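Integron cassette protein VCH_CASS2 (Vibrio cholerae, PDB 3GK6) probably binds cationic, drug-like ligands as an effector-binding module encoded by a mobile integron gene cassette. Local coordinates at residues A[75-80]-A[153-158]; A[34-39]-A[87-92]. One frame throughout, in Å; residues are numbered along the deposited sequence.

Overall arrangement
From the N terminus, the long strand 18-39 comes first, and its last residues, 34-39, pair with strand 88-94. Interaction 2 thereby closes a loop that holds helices 41-45 and 52-62 and strand 73-78. Segment 75-80 of interaction 1 lies within that loop, but its partner 153-158 comes after strand 106-121 and helix 126-139, so the two closures cross along the chain. Together with the pairing of strands 73-78 and 88-94, the two contacts span four adjacent strands of an antiparallel six-stranded barrel, in the order 18-39, 88-94, 73-78 and 152-156. They meet directly where Asn79 ND2 and Thr78 O reach Asp89.

Interaction 1. Residues A[75-80]-A[153-158]; sequences GLYTNY and DFEYYK
CG is anti to the carbonyl carbon in both Tyr77 and Glu155 (chi1 near -64°), which project from the same face of the sheet, and the extended glutamate chain brings its carboxylate to the phenol edge. There Tyr77 OH donates to Glu155 OE2 at 2.6 Å, approaching from above a carboxylate plane turned 73° from the ring. The other oxygen, Glu155 OE1, accepts a 2.6 Å bond from Tyr157 OH on the opposite side of the carboxylate plane, so that the two phenols clamp the group between them, and a water donates hydrogen bonds to Glu155 OE1 and Tyr77 OH. With Trp132 NE1 donating to Glu155 OE2 as well, four donors grip this buried carboxylate, fixing its rotation and probably favouring the charged form. These side chains stand on neighbouring strands of the closed antiparallel barrel. A bound polyether, probably from the crystallisation liquor, lies about 4 Å from the Glu155 side chain. An acidic group ringed by aromatics is itself consistent with a pocket for cationic ligands. Beneath them, Gly75 and Glu155 form one hydrogen-bonded pair and Tyr77 and Asp153 the next, the straightest of the four bonds being Tyr77 N to Asp153 O (2.8 Å, 175°). Between these pairs, on the other face, Leu76 CD1 rests against Phe154 CB at 3.8 Å, while the Phe154 ring leads away to meet Phe30 edge-to-face. Beyond the strand end, Tyr80 OH makes a weak bond to Asp153 OD2 (2.6 Å), an oxygen that is held more firmly by a salt bridge to Arg148.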
ATOM      1  N   GLY A  75       1.617  -0.491   2.843  1.00 21.16           N
ATOM      2  CA  GLY A  75       0.441   0.346   2.722  1.00 22.99           C
ATOM      3  C   GLY A  75      -0.651  -0.477   2.058  1.00 22.95           C
ATOM      4  O   GLY A  75      -0.589  -0.735   0.865  1.00 23.81           O
ATOM      5  N   LEU A  76      -1.626  -0.937   2.837  1.00 21.28           N
ATOM      6  CA  LEU A  76      -2.750  -1.673   2.273  1.00 22.77           C
ATOM      7  C   LEU A  76      -3.855  -0.779   1.731  1.00 29.01           C
ATOM      8  O   LEU A  76      -4.211   0.238   2.342  1.00 28.12           O
ATOM      9  CB  LEU A  76      -3.367  -2.599   3.321  1.00 24.96           C
ATOM     10  CG  LEU A  76      -2.977  -4.057   3.399  1.00 34.96           C
ATOM     11  CD1 LEU A  76      -1.463  -4.253   3.370  1.00 32.26           C
ATOM     12  CD2 LEU A  76      -3.610  -4.656   4.650  1.00 28.63           C
ATOM     13  N   TYR A  77      -4.407  -1.183   0.590  1.00 24.80           N
ATOM     14  CA  TYR A  77      -5.598  -0.575   0.035  1.00 22.33           C
ATOM     15  C   TYR A  77      -6.655  -1.668  -0.099  1.00 29.14           C
ATOM     16  O   TYR A  77      -6.443  -2.664  -0.791  1.00 24.74           O
ATOM     17  CB  TYR A  77      -5.280   0.064  -1.308  1.00 23.45           C
ATOM     18  CG  TYR A  77      -4.272   1.193  -1.181  1.00 21.95           C
ATOM     19  CD1 TYR A  77      -4.689   2.523  -1.158  1.00 26.08           C
ATOM     20  CD2 TYR A  77      -2.910   0.927  -1.050  1.00 20.88           C
ATOM     21  CE1 TYR A  77      -3.779   3.554  -1.040  1.00 23.96           C
ATOM     22  CE2 TYR A  77      -1.980   1.954  -0.929  1.00 19.65           C
ATOM     23  CZ  TYR A  77      -2.427   3.266  -0.925  1.00 22.89           C
ATOM     24  OH  TYR A  77      -1.529   4.301  -0.808  1.00 24.38           O
ATOM     25  N   THR A  78      -7.781  -1.488   0.584  1.00 27.76           N
ATOM     26  CA  THR A  78      -8.724  -2.585   0.755  1.00 26.27           C
ATOM     27  C   THR A  78     -10.111  -2.043   1.096  1.00 29.91           C
ATOM     28  O   THR A  78     -10.314  -0.821   1.147  1.00 33.36           O
ATOM     29  CB  THR A  78      -8.213  -3.544   1.865  1.00 34.89           C
ATOM     30  OG1 THR A  78      -8.999  -4.745   1.896  1.00 33.87           O
ATOM     31  CG2 THR A  78      -8.256  -2.854   3.230  1.00 37.32           C
ATOM     32  N   ASN A  79     -11.058  -2.951   1.320  1.00 32.79           N
ATOM     33  CA  ASN A  79     -12.450  -2.578   1.583  1.00 37.72           C
ATOM     34  C   ASN A  79     -12.967  -1.531   0.603  1.00 36.04           C
ATOM     35  O   ASN A  79     -13.494  -0.495   1.000  1.00 39.45           O
ATOM     36  CB  ASN A  79     -12.618  -2.095   3.022  1.00 36.14           C
ATOM     37  CG  ASN A  79     -12.232  -3.156   4.040  1.00 49.53           C
ATOM     38  OD1 ASN A  79     -12.429  -4.355   3.818  1.00 50.63           O
ATOM     39  ND2 ASN A  79     -11.678  -2.719   5.167  1.00 54.71           N
ATOM     40  N   TYR A  80     -12.800  -1.804  -0.686  1.00 37.21           N
ATOM     41  CA  TYR A  80     -13.187  -0.853  -1.715  1.00 31.79           C
ATOM     42  C   TYR A  80     -14.696  -0.709  -1.781  1.00 44.10           C
ATOM     43  O   TYR A  80     -15.404  -1.695  -1.960  1.00 43.87           O
ATOM     44  CB  TYR A  80     -12.682  -1.315  -3.075  1.00 35.06           C
ATOM     45  CG  TYR A  80     -11.196  -1.087  -3.325  1.00 30.74           C
ATOM     46  CD1 TYR A  80     -10.740   0.129  -3.814  1.00 30.41           C
ATOM     47  CD2 TYR A  80     -10.272  -2.103  -3.124  1.00 32.35           C
ATOM     48  CE1 TYR A  80      -9.394   0.353  -4.068  1.00 28.34           C
ATOM     49  CE2 TYR A  80      -8.900  -1.890  -3.372  1.00 31.50           C
ATOM     50  CZ  TYR A  80      -8.482  -0.660  -3.853  1.00 29.72           C
ATOM     51  OH  TYR A  80      -7.154  -0.425  -4.120  1.00 27.76           O
ATOM     52  N   ASP A 153      -5.001  -4.497  -2.392  1.00 21.06           N
ATOM     53  CA  ASP A 153      -3.772  -4.130  -3.081  1.00 21.61           C
ATOM     54  C   ASP A 153      -2.790  -3.624  -2.028  1.00 26.93           C
ATOM     55  O   ASP A 153      -3.201  -3.210  -0.943  1.00 24.04           O
ATOM     56  CB  ASP A 153      -4.057  -3.004  -4.089  1.00 20.55           C
ATOM     57  CG  ASP A 153      -5.176  -3.357  -5.061  1.00 28.22           C
ATOM     58  OD1 ASP A 153      -5.162  -4.489  -5.603  1.00 27.31           O
ATOM     59  OD2 ASP A 153      -6.062  -2.501  -5.291  1.00 27.58           O
ATOM     60  N   PHE A 154      -1.494  -3.616  -2.332  1.00 21.87           N
ATOM     61  CA  PHE A 154      -0.559  -3.122  -1.330  1.00 19.87           C
ATOM     62  C   PHE A 154       0.744  -2.560  -1.860  1.00 21.70           C
ATOM     63  O   PHE A 154       1.310  -3.062  -2.838  1.00 21.32           O
ATOM     64  CB  PHE A 154      -0.281  -4.172  -0.236  1.00 17.90           C
ATOM     65  CG  PHE A 154       0.345  -5.457  -0.748  1.00 20.93           C
ATOM     66  CD1 PHE A 154       1.720  -5.602  -0.808  1.00 21.67           C
ATOM     67  CD2 PHE A 154      -0.455  -6.526  -1.133  1.00 20.45           C
ATOM     68  CE1 PHE A 154       2.300  -6.794  -1.254  1.00 21.30           C
ATOM     69  CE2 PHE A 154       0.108  -7.707  -1.586  1.00 20.39           C
ATOM     70  CZ  PHE A 154       1.488  -7.844  -1.653  1.00 21.73           C
ATOM     71  N   GLU A 155       1.194  -1.503  -1.189  1.00 18.36           N
ATOM     72  CA  GLU A 155       2.552  -1.017  -1.316  1.00 17.07           C
ATOM     73  C   GLU A 155       3.377  -1.842  -0.340  1.00 22.41           C
ATOM     74  O   GLU A 155       2.946  -2.064   0.782  1.00 21.72           O
ATOM     75  CB  GLU A 155       2.624   0.454  -0.872  1.00 17.67           C
ATOM     76  CG  GLU A 155       1.815   1.384  -1.740  1.00 18.28           C
ATOM     77  CD  GLU A 155       1.386   2.645  -1.006  1.00 18.30           C
ATOM     78  OE1 GLU A 155       1.608   2.753   0.221  1.00 20.25           O
ATOM     79  OE2 GLU A 155       0.818   3.509  -1.677  1.00 20.51           O
ATOM     80  N   TYR A 156       4.550  -2.293  -0.761  1.00 18.04           N
ATOM     81  CA  TYR A 156       5.476  -2.972   0.145  1.00 17.29           C
ATOM     82  C   TYR A 156       6.756  -2.171   0.124  1.00 20.40           C
ATOM     83  O   TYR A 156       7.383  -2.020  -0.930  1.00 19.93           O
ATOM     84  CB  TYR A 156       5.724  -4.433  -0.274  1.00 22.90           C
ATOM     85  CG  TYR A 156       6.949  -5.067   0.370  1.00 22.19           C
ATOM     86  CD1 TYR A 156       7.227  -4.885   1.719  1.00 24.70           C
ATOM     87  CD2 TYR A 156       7.821  -5.869  -0.379  1.00 24.78           C
ATOM     88  CE1 TYR A 156       8.349  -5.463   2.316  1.00 24.92           C
ATOM     89  CE2 TYR A 156       8.946  -6.442   0.204  1.00 31.08           C
ATOM     90  CZ  TYR A 156       9.203  -6.233   1.551  1.00 34.01           C
ATOM     91  OH  TYR A 156      10.314  -6.798   2.141  1.00 36.00           O
ATOM     92  N   TYR A 157       7.129  -1.633   1.286  1.00 22.42           N
ATOM     93  CA  TYR A 157       8.277  -0.744   1.371  1.00 22.76           C
ATOM     94  C   TYR A 157       9.517  -1.589   1.586  1.00 26.39           C
ATOM     95  O   TYR A 157      10.032  -1.720   2.701  1.00 29.59           O
ATOM     96  CB  TYR A 157       8.060   0.355   2.434  1.00 20.84           C
ATOM     97  CG  TYR A 157       6.954   1.292   1.998  1.00 23.80           C
ATOM     98  CD1 TYR A 157       7.234   2.384   1.174  1.00 24.60           C
ATOM     99  CD2 TYR A 157       5.629   1.049   2.335  1.00 25.84           C
ATOM    100  CE1 TYR A 157       6.245   3.215   0.729  1.00 24.35           C
ATOM    101  CE2 TYR A 157       4.610   1.896   1.886  1.00 20.88           C
ATOM    102  CZ  TYR A 157       4.935   2.980   1.083  1.00 23.33           C
ATOM    103  OH  TYR A 157       3.967   3.838   0.611  1.00 21.87           O
ATOM    104  N   LYS A 158       9.974  -2.182   0.494  1.00 23.37           N
ATOM    105  CA  LYS A 158      11.010  -3.200   0.555  1.00 23.56           C
ATOM    106  C   LYS A 158      12.301  -2.682   1.172  1.00 29.57           C
ATOM    107  O   LYS A 158      12.951  -3.385   1.946  1.00 30.10           O
ATOM    108  CB  LYS A 158      11.293  -3.766  -0.834  1.00 26.83           C
ATOM    109  CG  LYS A 158      12.365  -4.852  -0.840  1.00 29.75           C
ATOM    110  CD  LYS A 158      12.457  -5.508  -2.205  1.00 30.12           C
ATOM    111  CE  LYS A 158      13.369  -6.736  -2.164  1.00 39.40           C
ATOM    112  NZ  LYS A 158      13.430  -7.365  -3.498  1.00 35.78           N
TER
HETATM  113  O   HOH W   1       0.022   4.254   1.803  1.00 24.30           O

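Interaction 2. Residues A[34-39]-A[87-92]; sequences GFVVRT and AFDVIA
Arg38 NH1 donates to Asp89 OD1 at 3.0 Å in a salt bridge that lies exactly in the guanidinium plane but meets the carboxylate from above its own plane, the guanidinium and carboxylate planes being 83° apart. The arginine chain, extended from CG to NE, runs past Asp89 OD1 and lays one guanidinium face over Ala87, whose CB is 3.7 Å from Arg38 NE. Asn79 fixes both partners, its backbone oxygen accepting from Arg38 NH1 and its side-chain ND2 donating to Asp89 OD2. Six backbone bonds follow in three hydrogen-bonded pairs, Thr39 with Phe88, Val37 with Val90 and Phe35 with Ala92; Val90 N to Val37 O is nearly linear (2.9 Å, 174°).

On the face opposite the salt bridge, Thr39 CG2 touches Phe88 CE1 at 3.7 Å and Val90 CG2 at 3.9 Å, while Thr39 O sits 4.0 Å above the centre of the Phe88 ring. A chi1 of -166° sets CG2 there and turns Thr39 OG1 to Glu44 and Lys51. Beside the salt bridge, Val36 CG2 packs on Asp89 CB and Ile91 CG1. Regular antiparallel pairing of this kind joins adjacent staves of a closed beta-barrel, here strands 18-39 and 88-94.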
ATOM      1  N   GLY A  34      -1.899  -2.288  11.783  1.00 35.78           N
ATOM      2  CA  GLY A  34      -1.546  -0.884  11.759  1.00 33.14           C
ATOM      3  C   GLY A  34      -2.738   0.036  11.811  1.00 33.13           C
ATOM      4  O   GLY A  34      -3.816  -0.330  12.304  1.00 39.87           O
ATOM      5  N   PHE A  35      -2.545   1.252  11.318  1.00 30.97           N
ATOM      6  CA  PHE A  35      -3.578   2.268  11.418  1.00 35.70           C
ATOM      7  C   PHE A  35      -4.361   2.388  10.116  1.00 31.72           C
ATOM      8  O   PHE A  35      -3.791   2.338   9.028  1.00 33.24           O
ATOM      9  CB  PHE A  35      -2.957   3.613  11.816  1.00 31.36           C
ATOM     10  CG  PHE A  35      -2.237   3.577  13.137  1.00 36.84           C
ATOM     11  CD1 PHE A  35      -2.921   3.269  14.310  1.00 44.85           C
ATOM     12  CD2 PHE A  35      -0.884   3.854  13.214  1.00 36.24           C
ATOM     13  CE1 PHE A  35      -2.269   3.237  15.528  1.00 41.48           C
ATOM     14  CE2 PHE A  35      -0.223   3.829  14.434  1.00 48.69           C
ATOM     15  CZ  PHE A  35      -0.920   3.518  15.594  1.00 51.79           C
ATOM     16  N   VAL A  36      -5.671   2.550  10.234  1.00 31.11           N
ATOM     17  CA  VAL A  36      -6.512   2.643   9.053  1.00 32.16           C
ATOM     18  C   VAL A  36      -7.179   4.001   8.974  1.00 36.86           C
ATOM     19  O   VAL A  36      -7.554   4.586   9.991  1.00 37.55           O
ATOM     20  CB  VAL A  36      -7.618   1.566   9.045  1.00 41.25           C
ATOM     21  CG1 VAL A  36      -8.497   1.693  10.270  1.00 49.96           C
ATOM     22  CG2 VAL A  36      -8.456   1.682   7.782  1.00 39.63           C
ATOM     23  N   VAL A  37      -7.312   4.508   7.759  1.00 36.46           N
ATOM     24  CA  VAL A  37      -8.209   5.621   7.521  1.00 40.16           C
ATOM     25  C   VAL A  37      -8.980   5.323   6.245  1.00 37.99           C
ATOM     26  O   VAL A  37      -8.500   4.606   5.372  1.00 34.77           O
ATOM     27  CB  VAL A  37      -7.465   6.969   7.425  1.00 32.74           C
ATOM     28  CG1 VAL A  37      -6.672   7.060   6.136  1.00 36.06           C
ATOM     29  CG2 VAL A  37      -8.456   8.115   7.526  1.00 43.66           C
ATOM     30  N   ARG A  38     -10.184   5.861   6.143  1.00 34.06           N
ATOM     31  CA  ARG A  38     -10.955   5.692   4.926  1.00 36.94           C
ATOM     32  C   ARG A  38     -10.907   6.962   4.105  1.00 39.49           C
ATOM     33  O   ARG A  38     -11.066   8.074   4.628  1.00 39.57           O
ATOM     34  CB  ARG A  38     -12.402   5.307   5.247  1.00 47.23           C
ATOM     35  CG  ARG A  38     -13.196   4.870   4.035  1.00 45.10           C
ATOM     36  CD  ARG A  38     -14.348   3.957   4.439  1.00 46.56           C
ATOM     37  NE  ARG A  38     -15.051   3.434   3.273  1.00 44.84           N
ATOM     38  CZ  ARG A  38     -14.674   2.356   2.594  1.00 45.29           C
ATOM     39  NH1 ARG A  38     -13.589   1.679   2.959  1.00 38.90           N
ATOM     40  NH2 ARG A  38     -15.376   1.963   1.543  1.00 42.11           N
ATOM     41  N   THR A  39     -10.674   6.816   2.810  1.00 39.16           N
ATOM     42  CA  THR A  39     -10.548   8.003   1.978  1.00 39.70           C
ATOM     43  C   THR A  39     -10.990   7.714   0.551  1.00 35.41           C
ATOM     44  O   THR A  39     -11.508   6.637   0.250  1.00 38.33           O
ATOM     45  CB  THR A  39      -9.095   8.536   2.003  1.00 33.58           C
ATOM     46  OG1 THR A  39      -9.050   9.867   1.457  1.00 33.50           O
ATOM     47  CG2 THR A  39      -8.174   7.601   1.218  1.00 28.38           C
ATOM     48  N   ALA A  87     -14.694   4.992  -2.367  1.00 40.95           N
ATOM     49  CA  ALA A  87     -13.890   5.000  -1.156  1.00 42.24           C
ATOM     50  C   ALA A  87     -13.122   3.690  -0.995  1.00 39.72           C
ATOM     51  O   ALA A  87     -13.454   2.677  -1.614  1.00 42.41           O
ATOM     52  CB  ALA A  87     -14.765   5.264   0.059  1.00 39.73           C
ATOM     53  N   PHE A  88     -12.090   3.726  -0.161  1.00 32.82           N
ATOM     54  CA  PHE A  88     -11.330   2.538   0.192  1.00 30.65           C
ATOM     55  C   PHE A  88     -10.616   2.819   1.500  1.00 31.11           C
ATOM     56  O   PHE A  88     -10.415   3.986   1.870  1.00 34.35           O
ATOM     57  CB  PHE A  88     -10.323   2.187  -0.909  1.00 31.03           C
ATOM     58  CG  PHE A  88      -9.509   3.366  -1.383  1.00 28.78           C
ATOM     59  CD1 PHE A  88      -8.361   3.754  -0.707  1.00 27.19           C
ATOM     60  CD2 PHE A  88      -9.909   4.102  -2.495  1.00 31.16           C
ATOM     61  CE1 PHE A  88      -7.620   4.856  -1.145  1.00 29.94           C
ATOM     62  CE2 PHE A  88      -9.175   5.203  -2.931  1.00 36.35           C
ATOM     63  CZ  PHE A  88      -8.031   5.579  -2.257  1.00 34.38           C
ATOM     64  N   ASP A  89     -10.248   1.759   2.208  1.00 32.33           N
ATOM     65  CA  ASP A  89      -9.447   1.897   3.409  1.00 32.13           C
ATOM     66  C   ASP A  89      -7.985   1.876   3.015  1.00 27.81           C
ATOM     67  O   ASP A  89      -7.585   1.082   2.167  1.00 28.00           O
ATOM     68  CB  ASP A  89      -9.691   0.739   4.369  1.00 31.18           C
ATOM     69  CG  ASP A  89     -11.021   0.836   5.072  1.00 39.07           C
ATOM     70  OD1 ASP A  89     -11.583   1.941   5.117  1.00 37.84           O
ATOM     71  OD2 ASP A  89     -11.495  -0.199   5.577  1.00 37.98           O
ATOM     72  N   VAL A  90      -7.200   2.740   3.647  1.00 27.37           N
ATOM     73  CA  VAL A  90      -5.747   2.692   3.535  1.00 29.09           C
ATOM     74  C   VAL A  90      -5.204   2.309   4.904  1.00 28.20           C
ATOM     75  O   VAL A  90      -5.632   2.851   5.923  1.00 30.73           O
ATOM     76  CB  VAL A  90      -5.174   4.049   3.100  1.00 29.49           C
ATOM     77  CG1 VAL A  90      -3.654   3.950   2.883  1.00 24.94           C
ATOM     78  CG2 VAL A  90      -5.877   4.535   1.837  1.00 28.41           C
ATOM     79  N   ILE A  91      -4.282   1.359   4.935  1.00 25.91           N
ATOM     80  CA  ILE A  91      -3.735   0.883   6.196  1.00 28.66           C
ATOM     81  C   ILE A  91      -2.214   0.916   6.191  1.00 28.72           C
ATOM     82  O   ILE A  91      -1.569   0.222   5.399  1.00 27.09           O
ATOM     83  CB  ILE A  91      -4.212  -0.556   6.537  1.00 31.42           C
ATOM     84  CG1 ILE A  91      -5.712  -0.707   6.258  1.00 27.71           C
ATOM     85  CG2 ILE A  91      -3.861  -0.892   7.973  1.00 30.08           C
ATOM     86  CD1 ILE A  91      -6.308  -2.063   6.654  1.00 29.37           C
ATOM     87  N   ALA A  92      -1.653   1.736   7.074  1.00 28.37           N
ATOM     88  CA  ALA A  92      -0.213   1.803   7.287  1.00 28.06           C
ATOM     89  C   ALA A  92       0.107   0.765   8.352  1.00 31.69           C
ATOM     90  O   ALA A  92      -0.347   0.866   9.500  1.00 29.33           O
ATOM     91  CB  ALA A  92       0.202   3.203   7.737  1.00 25.51           C
TER